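Local coordinates for cupin 2 conserved barrel domain protein (Planctomyces limnophilus, PDB 4H7L), which is of unknown function but binds a copper ion inside a cupin barrel, in a fold related to Pac13-like cupins, at residues 45-50 against 113-118; 58-63 against 101-106; 64-69 against 122-127; 68-73 against 96-101. All blocks are in the same frame, centred on the assembly; numbering follows the deposited sequence.

Contact 1 (45-50 against 113-118)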
loop_
_atom_site.group_PDB
_atom_site.type_symbol
_atom_site.label_atom_id
_atom_site.label_comp_id
_atom_site.label_asym_id
_atom_site.label_seq_id
_atom_site.Cartn_x
_atom_site.Cartn_y
_atom_site.Cartn_z
ATOM N N THR B 45 -3.883 0.124 13.485
ATOM C CA THR B 45 -2.819 -0.221 12.550
ATOM C C THR B 45 -1.734 0.848 12.594
ATOM O O THR B 45 -1.947 1.933 13.132
ATOM C CB THR B 45 -3.351 -0.347 11.113
ATOM O OG1 THR B 45 -3.864 0.917 10.674
ATOM C CG2 THR B 45 -4.459 -1.392 11.041
ATOM N N SER B 46 -0.574 0.538 12.029
ATOM C CA SER B 46 0.550 1.465 12.030
ATOM C C SER B 46 0.514 2.399 10.827
ATOM O O SER B 46 1.222 3.407 10.792
ATOM C CB SER B 46 1.868 0.696 12.024
ATOM O OG SER B 46 2.134 0.127 13.292
ATOM N N VAL B 47 -0.306 2.057 9.839
ATOM C CA VAL B 47 -0.394 2.843 8.620
ATOM C C VAL B 47 -1.841 2.993 8.172
ATOM O O VAL B 47 -2.689 2.159 8.486
ATOM C CB VAL B 47 0.398 2.184 7.479
ATOM C CG1 VAL B 47 1.785 1.810 7.951
ATOM C CG2 VAL B 47 -0.326 0.949 6.965
ATOM N N SER B 48 -2.116 4.066 7.441
ATOM C CA SER B 48 -3.410 4.245 6.808
ATOM C C SER B 48 -3.264 3.806 5.367
ATOM O O SER B 48 -2.171 3.859 4.812
ATOM C CB SER B 48 -3.843 5.709 6.854
ATOM O OG SER B 48 -3.947 6.168 8.186
ATOM N N VAL B 49 -4.363 3.379 4.758
ATOM C CA VAL B 49 -4.344 3.012 3.350
ATOM C C VAL B 49 -5.500 3.679 2.615
ATOM O O VAL B 49 -6.667 3.397 2.881
ATOM C CB VAL B 49 -4.399 1.490 3.165
ATOM C CG1 VAL B 49 -4.459 1.137 1.689
ATOM C CG2 VAL B 49 -3.184 0.849 3.810
ATOM N N HIS B 50 -5.157 4.583 1.704
ATOM C CA HIS B 50 -6.141 5.316 0.922
ATOM C C HIS B 50 -6.209 4.760 -0.492
ATOM O O HIS B 50 -5.187 4.399 -1.074
ATOM C CB HIS B 50 -5.759 6.793 0.828
ATOM C CG HIS B 50 -5.548 7.461 2.151
ATOM N ND1 HIS B 50 -5.801 6.843 3.356
ATOM C CD2 HIS B 50 -5.107 8.706 2.452
ATOM C CE1 HIS B 50 -5.523 7.678 4.343
ATOM N NE2 HIS B 50 -5.101 8.814 3.820
ATOM N N ILE B 113 -2.925 3.813 -4.693
ATOM C CA ILE B 113 -3.021 3.411 -3.302
ATOM C C ILE B 113 -2.021 4.258 -2.537
ATOM O O ILE B 113 -0.821 4.145 -2.756
ATOM C CB ILE B 113 -2.626 1.941 -3.088
ATOM C CG1 ILE B 113 -3.528 1.001 -3.890
ATOM C CG2 ILE B 113 -2.676 1.598 -1.605
ATOM C CD1 ILE B 113 -4.937 0.928 -3.387
ATOM N N ASN B 114 -2.504 5.109 -1.644
ATOM C CA ASN B 114 -1.606 5.913 -0.834
ATOM C C ASN B 114 -1.445 5.302 0.551
ATOM O O ASN B 114 -2.397 5.226 1.324
ATOM C CB ASN B 114 -2.111 7.352 -0.730
ATOM C CG ASN B 114 -1.170 8.239 0.052
ATOM O OD1 ASN B 114 -0.040 7.845 0.358
ATOM N ND2 ASN B 114 -1.625 9.445 0.380
ATOM N N ILE B 115 -0.233 4.857 0.849
ATOM C CA ILE B 115 0.077 4.253 2.137
ATOM C C ILE B 115 0.771 5.286 3.014
ATOM O O ILE B 115 1.844 5.776 2.672
ATOM C CB ILE B 115 0.981 3.026 1.956
ATOM C CG1 ILE B 115 0.282 1.988 1.075
ATOM C CG2 ILE B 115 1.327 2.412 3.298
ATOM C CD1 ILE B 115 1.232 1.066 0.345
ATOM N N VAL B 116 0.151 5.617 4.142
ATOM C CA VAL B 116 0.631 6.703 4.992
ATOM C C VAL B 116 1.055 6.204 6.370
ATOM O O VAL B 116 0.320 5.457 7.018
ATOM C CB VAL B 116 -0.469 7.759 5.187
ATOM C CG1 VAL B 116 0.056 8.935 5.998
ATOM C CG2 VAL B 116 -1.008 8.225 3.844
ATOM N N SER B 117 2.232 6.628 6.825
ATOM C CA SER B 117 2.715 6.244 8.152
ATOM C C SER B 117 3.353 7.433 8.886
ATOM O O SER B 117 4.127 8.183 8.302
ATOM C CB SER B 117 3.730 5.112 8.042
ATOM O OG SER B 117 5.031 5.634 7.873
ATOM N N PRO B 118 3.015 7.615 10.169
ATOM C CA PRO B 118 2.004 6.810 10.856
ATOM C C PRO B 118 0.631 7.102 10.263
ATOM O O PRO B 118 0.550 7.773 9.231
ATOM C CB PRO B 118 2.084 7.297 12.310
ATOM C CG PRO B 118 3.333 8.129 12.403
ATOM C CD PRO B 118 3.559 8.673 11.033
#
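Two neighbouring antiparallel strands of the cupin barrel meet here, with Ser48 facing Val116 and His50 facing Asn114 as hydrogen-bonded pairs. Ser48 N donates a hydrogen bond to Val116 O at 2.8 Å, and Val116 N returns a bond to Ser48 O. Two residues on, His50 N bonds Asn114 O at 2.9 Å in a nearly straight line (176°), and Asn114 N bonds His50 O. Val49 and Ile115 form the non-hydrogen-bonded pair between them.

The side chains alternate between two faces. On the face of His50, its side chain runs beside that of Asn114, both pointing the same way. The imidazole and the amide are turned 79° apart, and His50 CB is 4.0 Å from Asn114 CB. CG2 of Val116 sits over one face of the imidazole, 4.1 Å from His50 NE2. Asn114 ND2 bonds Glu68 OE1, so this face includes a second-shell contact to the copper ligand. Ser48 OG bonds Phe120 N.

On the other face Val49 CG1, anti to the backbone N (chi1 177°), meets Ile113 CG2 at 3.8 Å. Val47 CG1 touches Ser117 CB at 3.8 Å. Val47, Ile115 and Ser117 also pack on the second subunit. One face thus looks to the metal and the other to the dimer interface, in an antiparallel strand pairing characteristic of the cupin beta-barrel.

Contact 2 (58-63 against 101-106). With CU (copper (II) ion), chain D.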
loop_
_atom_site.group_PDB
_atom_site.type_symbol
_atom_site.label_atom_id
_atom_site.label_comp_id
_atom_site.label_asym_id
_atom_site.label_seq_id
_atom_site.Cartn_x
_atom_site.Cartn_y
_atom_site.Cartn_z
ATOM N N ALA B 58 -3.593 20.051 -8.199
ATOM C CA ALA B 58 -3.503 20.435 -6.798
ATOM C C ALA B 58 -2.212 21.194 -6.511
ATOM O O ALA B 58 -1.219 21.029 -7.217
ATOM C CB ALA B 58 -3.594 19.199 -5.920
ATOM N N ARG B 59 -2.236 22.032 -5.480
ATOM C CA ARG B 59 -1.028 22.698 -5.013
ATOM C C ARG B 59 0.015 21.662 -4.625
ATOM O O ARG B 59 -0.314 20.619 -4.062
ATOM C CB ARG B 59 -1.315 23.562 -3.781
ATOM C CG ARG B 59 -2.164 24.790 -4.021
ATOM C CD ARG B 59 -2.262 25.635 -2.752
ATOM N NE ARG B 59 -1.006 26.316 -2.440
ATOM C CZ ARG B 59 -0.833 27.139 -1.410
ATOM N NH1 ARG B 59 -1.835 27.395 -0.579
ATOM N NH2 ARG B 59 0.345 27.714 -1.210
ATOM N N THR B 60 1.273 21.952 -4.925
ATOM C CA THR B 60 2.373 21.175 -4.381
ATOM C C THR B 60 2.332 21.307 -2.867
ATOM O O THR B 60 2.159 22.407 -2.339
ATOM C CB THR B 60 3.726 21.684 -4.892
ATOM O OG1 THR B 60 3.807 21.477 -6.305
ATOM C CG2 THR B 60 4.870 20.952 -4.206
ATOM N N HIS B 61 2.486 20.187 -2.168
ATOM C CA HIS B 61 2.406 20.179 -0.714
ATOM C C HIS B 61 3.450 19.235 -0.131
ATOM O O HIS B 61 4.125 18.506 -0.857
ATOM C CB HIS B 61 1.007 19.748 -0.258
ATOM C CG HIS B 61 0.725 18.291 -0.464
ATOM N ND1 HIS B 61 0.179 17.794 -1.628
ATOM C CD2 HIS B 61 0.918 17.221 0.346
ATOM C CE1 HIS B 61 0.047 16.483 -1.527
ATOM N NE2 HIS B 61 0.490 16.109 -0.339
ATOM N N TYR B 62 3.584 19.255 1.188
ATOM C CA TYR B 62 4.463 18.316 1.862
ATOM C C TYR B 62 3.992 18.034 3.284
ATOM O O TYR B 62 3.098 18.698 3.808
ATOM C CB TYR B 62 5.906 18.823 1.864
ATOM C CG TYR B 62 6.148 20.055 2.706
ATOM C CD1 TYR B 62 5.841 21.323 2.224
ATOM C CD2 TYR B 62 6.706 19.953 3.975
ATOM C CE1 TYR B 62 6.072 22.452 2.988
ATOM C CE2 TYR B 62 6.940 21.077 4.746
ATOM C CZ TYR B 62 6.626 22.323 4.248
ATOM O OH TYR B 62 6.854 23.446 5.017
ATOM N N HIS B 63 4.606 17.032 3.898
ATOM C CA HIS B 63 4.211 16.581 5.217
ATOM C C HIS B 63 5.428 16.623 6.123
ATOM O O HIS B 63 6.532 16.272 5.706
ATOM C CB HIS B 63 3.648 15.161 5.132
ATOM C CG HIS B 63 2.586 14.995 4.088
ATOM N ND1 HIS B 63 1.352 15.604 4.174
ATOM C CD2 HIS B 63 2.571 14.281 2.937
ATOM C CE1 HIS B 63 0.627 15.281 3.117
ATOM N NE2 HIS B 63 1.343 14.478 2.350
ATOM N N LEU B 101 8.876 16.222 4.234
ATOM C CA LEU B 101 9.599 17.389 3.723
ATOM C C LEU B 101 9.775 17.377 2.209
ATOM O O LEU B 101 10.095 18.404 1.613
ATOM C CB LEU B 101 10.951 17.573 4.419
ATOM C CG LEU B 101 10.872 17.823 5.927
ATOM C CD1 LEU B 101 12.151 18.479 6.421
ATOM C CD2 LEU B 101 9.657 18.674 6.290
ATOM N N VAL B 102 9.551 16.231 1.578
ATOM C CA VAL B 102 9.613 16.166 0.125
ATOM C C VAL B 102 8.368 16.799 -0.490
ATOM O O VAL B 102 7.269 16.268 -0.359
ATOM C CB VAL B 102 9.739 14.715 -0.370
ATOM C CG1 VAL B 102 9.523 14.642 -1.874
ATOM C CG2 VAL B 102 11.099 14.149 0.005
ATOM N N ARG B 103 8.540 17.944 -1.147
ATOM C CA ARG B 103 7.438 18.586 -1.858
ATOM C C ARG B 103 6.956 17.657 -2.961
ATOM O O ARG B 103 7.764 17.083 -3.687
ATOM C CB ARG B 103 7.879 19.919 -2.465
ATOM C CG ARG B 103 7.834 21.104 -1.511
ATOM C CD ARG B 103 8.786 20.952 -0.330
ATOM N NE ARG B 103 8.824 22.169 0.480
ATOM C CZ ARG B 103 9.429 22.283 1.662
ATOM N NH1 ARG B 103 10.053 21.250 2.212
ATOM N NH2 ARG B 103 9.398 23.439 2.305
ATOM N N HIS B 104 5.644 17.505 -3.093
ATOM C CA HIS B 104 5.111 16.559 -4.062
ATOM C C HIS B 104 3.696 16.881 -4.513
ATOM O O HIS B 104 2.934 17.540 -3.804
ATOM C CB HIS B 104 5.153 15.130 -3.498
ATOM C CG HIS B 104 4.299 14.927 -2.284
ATOM N ND1 HIS B 104 4.678 15.354 -1.030
ATOM C CD2 HIS B 104 3.089 14.336 -2.130
ATOM C CE1 HIS B 104 3.737 15.043 -0.156
ATOM N NE2 HIS B 104 2.760 14.427 -0.797
ATOM N N ARG B 105 3.363 16.405 -5.710
ATOM C CA ARG B 105 1.996 16.415 -6.214
ATOM C C ARG B 105 1.930 15.599 -7.494
ATOM O O ARG B 105 2.948 15.371 -8.146
ATOM C CB ARG B 105 1.519 17.832 -6.503
ATOM C CG ARG B 105 2.274 18.503 -7.625
ATOM C CD ARG B 105 1.470 19.623 -8.242
ATOM N NE ARG B 105 2.274 20.360 -9.206
ATOM C CZ ARG B 105 1.991 21.579 -9.647
ATOM N NH1 ARG B 105 0.915 22.219 -9.210
ATOM N NH2 ARG B 105 2.795 22.163 -10.525
ATOM N N ILE B 106 0.729 15.160 -7.851
ATOM C CA ILE B 106 0.518 14.449 -9.103
ATOM C C ILE B 106 -0.095 15.380 -10.147
ATOM O O ILE B 106 -0.855 16.290 -9.822
ATOM C CB ILE B 106 -0.362 13.207 -8.897
ATOM C CG1 ILE B 106 0.463 12.109 -8.226
ATOM C CG2 ILE B 106 -0.908 12.707 -10.227
ATOM C CD1 ILE B 106 -0.323 10.872 -7.868
HETATM CU CU CU D . 0.850 14.063 0.329
#
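Three imidazoles from the two segments turn their NE2 atoms onto one copper ion. His61 NE2 and His104 NE2 bind it at 2.2 Å, and His63 NE2 at 2.1 Å. Glu68 completes the three-histidine, one-carboxylate ligand set of cupins. The rings are set obliquely: the planes of His61 and His104 are 63° apart, and the His63 ring is also oblique to that of His104. His63 CD2 lies near the plane of the His104 ring, at its edge, 3.4 Å from His104 CE1. The CB of His104 points away from segment 58-63, and its first torsion (chi1 63°) sets CG where the ring comes back toward that segment. Its ND1 donates a hydrogen bond to Val102 O, close to the ring plane, which fixes the ring rotation. His63 ND1 donates to Asp124 O.

At the outer end of the contact, the Arg103 guanidinium lies flat on Tyr62, with planes 13° apart. Arg103 CZ stands 3.7 Å from the Tyr62 ring centroid, a cation-pi contact offset toward the rim. Arg103 NH1 bonds Leu101 O. Farther along, Arg105 NH1 meets Ala58 O in the guanidinium plane. Thr60 OG1 lies over one face of this guanidinium. Arg103 NE forms a salt bridge with Asp128, and Arg105 NE one with Glu82.

The backbones join through His61 N to His104 O and His104 N to His61 O, a single antiparallel bridge. Leu101 N also bonds His63 O. The ND1 atoms of His63 and His104 act as donors, consistent with their NE2 lone pairs being left for the copper.

Contact 3 (64-69 against 122-127). With CU (copper (II) ion), chain D.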
loop_
_atom_site.group_PDB
_atom_site.type_symbol
_atom_site.label_atom_id
_atom_site.label_comp_id
_atom_site.label_asym_id
_atom_site.label_seq_id
_atom_site.Cartn_x
_atom_site.Cartn_y
_atom_site.Cartn_z
ATOM N N ARG B 64 5.230 17.059 7.360
ATOM C CA ARG B 64 6.335 17.220 8.294
ATOM C C ARG B 64 6.517 16.012 9.202
ATOM O O ARG B 64 7.573 15.847 9.808
ATOM C CB ARG B 64 6.118 18.472 9.149
ATOM C CG ARG B 64 6.120 19.752 8.351
ATOM C CD ARG B 64 6.107 20.987 9.236
ATOM N NE ARG B 64 6.267 22.194 8.431
ATOM C CZ ARG B 64 6.575 23.395 8.909
ATOM N NH1 ARG B 64 6.772 23.583 10.207
ATOM N NH2 ARG B 64 6.699 24.413 8.076
ATOM N N GLU B 65 5.490 15.170 9.290
ATOM C CA GLU B 65 5.471 14.085 10.268
ATOM C C GLU B 65 5.043 12.745 9.667
ATOM O O GLU B 65 4.995 11.733 10.365
ATOM C CB GLU B 65 4.508 14.446 11.400
ATOM C CG GLU B 65 4.792 15.784 12.072
ATOM C CD GLU B 65 5.734 15.655 13.251
ATOM O OE1 GLU B 65 5.242 15.616 14.400
ATOM O OE2 GLU B 65 6.965 15.593 13.032
ATOM N N HIS B 66 4.730 12.740 8.376
ATOM C CA HIS B 66 4.205 11.550 7.720
ATOM C C HIS B 66 4.964 11.251 6.444
ATOM O O HIS B 66 5.255 12.149 5.658
ATOM C CB HIS B 66 2.730 11.745 7.373
ATOM C CG HIS B 66 1.836 11.813 8.566
ATOM N ND1 HIS B 66 1.741 12.935 9.363
ATOM C CD2 HIS B 66 1.003 10.896 9.109
ATOM C CE1 HIS B 66 0.885 12.704 10.341
ATOM N NE2 HIS B 66 0.423 11.474 10.211
ATOM N N GLN B 67 5.274 9.983 6.232
ATOM C CA GLN B 67 5.849 9.562 4.969
ATOM C C GLN B 67 4.776 8.809 4.204
ATOM O O GLN B 67 3.975 8.085 4.792
ATOM C CB GLN B 67 7.102 8.706 5.185
ATOM C CG GLN B 67 6.853 7.279 5.634
ATOM C CD GLN B 67 7.692 6.272 4.867
ATOM O OE1 GLN B 67 8.299 5.378 5.458
ATOM N NE2 GLN B 67 7.723 6.404 3.541
ATOM N N GLU B 68 4.744 9.011 2.894
ATOM C CA GLU B 68 3.723 8.406 2.057
ATOM C C GLU B 68 4.361 7.495 1.018
ATOM O O GLU B 68 5.485 7.727 0.581
ATOM C CB GLU B 68 2.890 9.495 1.372
ATOM C CG GLU B 68 2.114 10.378 2.340
ATOM C CD GLU B 68 1.178 11.356 1.639
ATOM O OE1 GLU B 68 0.003 11.447 2.058
ATOM O OE2 GLU B 68 1.611 12.042 0.681
ATOM N N ILE B 69 3.646 6.441 0.647
ATOM C CA ILE B 69 4.066 5.592 -0.454
ATOM C C ILE B 69 2.915 5.433 -1.427
ATOM O O ILE B 69 1.918 4.783 -1.117
ATOM C CB ILE B 69 4.509 4.198 0.013
ATOM C CG1 ILE B 69 5.686 4.306 0.981
ATOM C CG2 ILE B 69 4.888 3.341 -1.192
ATOM C CD1 ILE B 69 6.137 2.968 1.529
ATOM N N PRO B 122 -4.907 14.769 8.759
ATOM C CA PRO B 122 -5.148 15.841 7.786
ATOM C C PRO B 122 -4.533 17.177 8.199
ATOM O O PRO B 122 -4.316 18.041 7.353
ATOM C CB PRO B 122 -6.673 15.944 7.756
ATOM C CG PRO B 122 -7.102 15.487 9.099
ATOM C CD PRO B 122 -6.139 14.400 9.480
ATOM N N ALA B 123 -4.253 17.340 9.488
ATOM C CA ALA B 123 -3.644 18.565 9.983
ATOM C C ALA B 123 -2.242 18.764 9.412
ATOM O O ALA B 123 -1.747 19.891 9.353
ATOM C CB ALA B 123 -3.586 18.536 11.492
ATOM N N ASP B 124 -1.605 17.672 9.000
ATOM C CA ASP B 124 -0.218 17.722 8.551
ATOM C C ASP B 124 -0.121 17.922 7.049
ATOM O O ASP B 124 0.227 17.003 6.312
ATOM C CB ASP B 124 0.515 16.441 8.946
ATOM C CG ASP B 124 1.995 16.503 8.638
ATOM O OD1 ASP B 124 2.528 17.626 8.522
ATOM O OD2 ASP B 124 2.629 15.433 8.515
ATOM N N GLU B 125 -0.433 19.131 6.604
ATOM C CA GLU B 125 -0.292 19.503 5.204
ATOM C C GLU B 125 0.325 20.893 5.148
ATOM O O GLU B 125 -0.165 21.818 5.791
ATOM C CB GLU B 125 -1.652 19.507 4.511
ATOM C CG GLU B 125 -1.568 19.423 2.998
ATOM C CD GLU B 125 -2.907 19.665 2.327
ATOM O OE1 GLU B 125 -3.594 20.637 2.710
ATOM O OE2 GLU B 125 -3.272 18.887 1.418
ATOM N N TRP B 126 1.403 21.040 4.388
ATOM C CA TRP B 126 2.107 22.315 4.318
ATOM C C TRP B 126 2.417 22.725 2.885
ATOM O O TRP B 126 2.624 21.880 2.014
ATOM C CB TRP B 126 3.390 22.249 5.142
ATOM C CG TRP B 126 3.118 21.931 6.574
ATOM C CD1 TRP B 126 2.910 20.698 7.113
ATOM C CD2 TRP B 126 3.008 22.865 7.652
ATOM N NE1 TRP B 126 2.685 20.803 8.461
ATOM C CE2 TRP B 126 2.738 22.125 8.818
ATOM C CE3 TRP B 126 3.115 24.255 7.745
ATOM C CZ2 TRP B 126 2.570 22.725 10.063
ATOM C CZ3 TRP B 126 2.953 24.850 8.982
ATOM C CH2 TRP B 126 2.681 24.085 10.125
ATOM N N PHE B 127 2.440 24.035 2.656
ATOM C CA PHE B 127 2.705 24.588 1.338
ATOM C C PHE B 127 3.880 25.550 1.404
ATOM O O PHE B 127 4.215 26.063 2.473
ATOM C CB PHE B 127 1.472 25.334 0.818
ATOM C CG PHE B 127 0.205 24.531 0.886
ATOM C CD1 PHE B 127 -0.093 23.595 -0.090
ATOM C CD2 PHE B 127 -0.687 24.710 1.927
ATOM C CE1 PHE B 127 -1.257 22.852 -0.030
ATOM C CE2 PHE B 127 -1.850 23.970 1.995
ATOM C CZ PHE B 127 -2.135 23.038 1.015
HETATM CU CU CU D . 0.850 14.063 0.329
#
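Hydrogen bonds to the Asp124 carboxylate join the two segments. Arg64 N bonds Asp124 OD1 at 3.0 Å and 171°, using the syn lone pair of that oxygen. Glu65 N reaches Asp124 OD2 from the syn side, tilted out of the carboxylate plane. His66 ND1 meets the same Asp124 OD2 at 2.8 Å, using its anti lone pair. The oxygen lies at the edge of the imidazole, near the ring plane, while the ring and carboxylate planes are 45° apart. A weaker bond runs from Arg64 N to OD2, and another from Trp126 NE1 to OD1. These donors probably favour the charged form of this buried carboxylate.

In the fold, Asp124 is the centre of an inverse gamma turn in the loop after strand 110-117, and the contact ties this loop to the approach to strand 67-72 of the cupin barrel. The turn probably also helps to orient the copper ligand His63. Glu68, on the strand itself, binds the copper ion through OE2.

The stacking contact is at the exposed end. The Arg64 chain runs extended from CG to NE and crosses Trp126 at about a right angle. Its guanidinium lies flat on the indole, with planes 18° apart. Arg64 NE is over the centre of the ring system, 3.4 Å from Trp126 CD2. Arg64 CZ lies 3.7 Å from the centroid of the Trp126 six-membered ring, a cation-pi contact. Arg64 CD makes a CH-pi contact, 3.6 Å from the centroid of the Trp126 five-membered ring. Arg64 NH2 bonds Tyr62 OH.

Contact 4 (68-73 against 96-101). With CU (copper (II) ion), chain D.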
loop_
_atom_site.group_PDB
_atom_site.type_symbol
_atom_site.label_atom_id
_atom_site.label_comp_id
_atom_site.label_asym_id
_atom_site.label_seq_id
_atom_site.Cartn_x
_atom_site.Cartn_y
_atom_site.Cartn_z
ATOM N N GLU B 68 4.744 9.011 2.894
ATOM C CA GLU B 68 3.723 8.406 2.057
ATOM C C GLU B 68 4.361 7.495 1.018
ATOM O O GLU B 68 5.485 7.727 0.581
ATOM C CB GLU B 68 2.890 9.495 1.372
ATOM C CG GLU B 68 2.114 10.378 2.340
ATOM C CD GLU B 68 1.178 11.356 1.639
ATOM O OE1 GLU B 68 0.003 11.447 2.058
ATOM O OE2 GLU B 68 1.611 12.042 0.681
ATOM N N ILE B 69 3.646 6.441 0.647
ATOM C CA ILE B 69 4.066 5.592 -0.454
ATOM C C ILE B 69 2.915 5.433 -1.427
ATOM O O ILE B 69 1.918 4.783 -1.117
ATOM C CB ILE B 69 4.509 4.198 0.013
ATOM C CG1 ILE B 69 5.686 4.306 0.981
ATOM C CG2 ILE B 69 4.888 3.341 -1.192
ATOM C CD1 ILE B 69 6.137 2.968 1.529
ATOM N N TYR B 70 3.053 6.037 -2.601
ATOM C CA TYR B 70 2.043 5.920 -3.641
ATOM C C TYR B 70 2.310 4.668 -4.465
ATOM O O TYR B 70 3.453 4.371 -4.800
ATOM C CB TYR B 70 2.075 7.137 -4.569
ATOM C CG TYR B 70 1.683 8.460 -3.938
ATOM C CD1 TYR B 70 1.370 8.558 -2.591
ATOM C CD2 TYR B 70 1.616 9.615 -4.708
ATOM C CE1 TYR B 70 1.010 9.772 -2.028
ATOM C CE2 TYR B 70 1.254 10.830 -4.155
ATOM C CZ TYR B 70 0.953 10.903 -2.815
ATOM O OH TYR B 70 0.592 12.112 -2.262
ATOM N N VAL B 71 1.257 3.929 -4.779
ATOM C CA VAL B 71 1.354 2.839 -5.741
ATOM C C VAL B 71 0.363 3.084 -6.869
ATOM O O VAL B 71 -0.848 3.003 -6.663
ATOM C CB VAL B 71 1.036 1.477 -5.100
ATOM C CG1 VAL B 71 1.176 0.368 -6.130
ATOM C CG2 VAL B 71 1.942 1.218 -3.911
ATOM N N VAL B 72 0.872 3.375 -8.061
ATOM C CA VAL B 72 0.007 3.682 -9.199
ATOM C C VAL B 72 -0.708 2.439 -9.724
ATOM O O VAL B 72 -0.069 1.447 -10.066
ATOM C CB VAL B 72 0.798 4.308 -10.357
ATOM C CG1 VAL B 72 -0.126 4.585 -11.535
ATOM C CG2 VAL B 72 1.489 5.584 -9.903
ATOM N N LEU B 73 -2.035 2.501 -9.793
ATOM C CA LEU B 73 -2.829 1.399 -10.323
ATOM C C LEU B 73 -3.222 1.650 -11.779
ATOM O O LEU B 73 -3.238 0.728 -12.596
ATOM C CB LEU B 73 -4.076 1.171 -9.464
ATOM C CG LEU B 73 -3.800 0.802 -8.001
ATOM C CD1 LEU B 73 -5.070 0.316 -7.324
ATOM C CD2 LEU B 73 -2.703 -0.245 -7.886
ATOM N N ILE B 96 6.179 4.880 -5.311
ATOM C CA ILE B 96 6.950 6.063 -4.968
ATOM C C ILE B 96 6.940 6.301 -3.469
ATOM O O ILE B 96 5.887 6.431 -2.852
ATOM C CB ILE B 96 6.426 7.320 -5.678
ATOM C CG1 ILE B 96 6.224 7.047 -7.167
ATOM C CG2 ILE B 96 7.398 8.468 -5.489
ATOM C CD1 ILE B 96 4.815 6.665 -7.524
ATOM N N SER B 97 8.133 6.353 -2.895
ATOM C CA SER B 97 8.307 6.629 -1.482
ATOM C C SER B 97 8.566 8.113 -1.295
ATOM O O SER B 97 9.504 8.665 -1.873
ATOM C CB SER B 97 9.483 5.822 -0.935
ATOM O OG SER B 97 9.869 6.282 0.347
ATOM N N ILE B 98 7.731 8.755 -0.486
ATOM C CA ILE B 98 7.817 10.192 -0.272
ATOM C C ILE B 98 8.027 10.495 1.204
ATOM O O ILE B 98 7.067 10.593 1.964
ATOM C CB ILE B 98 6.542 10.893 -0.754
ATOM C CG1 ILE B 98 6.257 10.505 -2.207
ATOM C CG2 ILE B 98 6.680 12.407 -0.608
ATOM C CD1 ILE B 98 4.921 10.997 -2.728
ATOM N N PRO B 99 9.292 10.629 1.616
ATOM C CA PRO B 99 9.613 10.969 3.004
ATOM C C PRO B 99 9.078 12.339 3.377
ATOM O O PRO B 99 8.717 13.115 2.497
ATOM C CB PRO B 99 11.149 10.983 3.025
ATOM C CG PRO B 99 11.572 10.214 1.835
ATOM C CD PRO B 99 10.497 10.376 0.810
ATOM N N PRO B 100 9.025 12.640 4.679
ATOM C CA PRO B 100 8.592 13.969 5.118
ATOM C C PRO B 100 9.460 15.055 4.490
ATOM O O PRO B 100 10.631 14.809 4.225
ATOM C CB PRO B 100 8.795 13.924 6.636
ATOM C CG PRO B 100 8.771 12.463 6.988
ATOM C CD PRO B 100 9.357 11.754 5.808
ATOM N N LEU B 101 8.876 16.222 4.234
ATOM C CA LEU B 101 9.599 17.389 3.723
ATOM C C LEU B 101 9.775 17.377 2.209
ATOM O O LEU B 101 10.095 18.404 1.613
ATOM C CB LEU B 101 10.951 17.573 4.419
ATOM C CG LEU B 101 10.872 17.823 5.927
ATOM C CD1 LEU B 101 12.151 18.479 6.421
ATOM C CD2 LEU B 101 9.657 18.674 6.290
HETATM CU CU CU D . 0.850 14.063 0.329
#
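Backbone hydrogen bonds pair Glu68 with Ile98 and Tyr70 with Ile96 in an antiparallel arrangement. Ile98 N bonds Glu68 O at 2.7 Å, and Glu68 N bonds Ile98 O. Ile96 N and Tyr70 O are 2.8 Å apart, and Tyr70 N returns a bond to Ile96 O. Ile69 and Ser97 make the non-hydrogen-bonded pair between them.

Apolar contacts lie on the face of Glu68 and Tyr70. Ile98 CD1 sits above the centre of the Tyr70 ring, 3.9 Å from its centroid, as a CH-pi contact. Ile96 CD1 touches Tyr70 CB at 4.1 Å and Val72 CG2 at 4.2 Å.

Polar contacts link this face to the metal. Glu68 runs extended beyond CG (chi2 -174°), and its OE2 binds the copper ion at 2.2 Å. Tyr70 OH bonds that same Glu68 OE2 at 3.1 Å, from above the carboxylate plane. The other oxygen is held by Asn114 of the neighbouring strand. Both carboxylate oxygens thus have second-shell partners.

Strand 67-72 lies between strands 94-98 and 110-117. Tyr70, Ile96 and Ile98 pack across the barrel on strand 80-83, and Ile96 and Ser97 pair with a strand of the second subunit, which continues the sheet across the interface.

In the fold
Contacts 1, 3 and 4 all reach the larger antiparallel sheet. Contacts 3 and 4 share Glu68 and Ile69. Contact 2 uses strand 104-107 of the smaller sheet. Its centre is about 17 Å from that of contact 1, on the opposite side of the chain's centre, but only about 9 Å from that of contact 3. Along the chain, contact 4 is nested inside contact 2 and contact 2 inside contact 1, while contact 3 crosses contacts 1 and 2. Contacts 2, 3 and 4 meet at the copper ion. The metal site draws together both sheets and the loops; contacts 1, 3 and 4 also touch the second subunit.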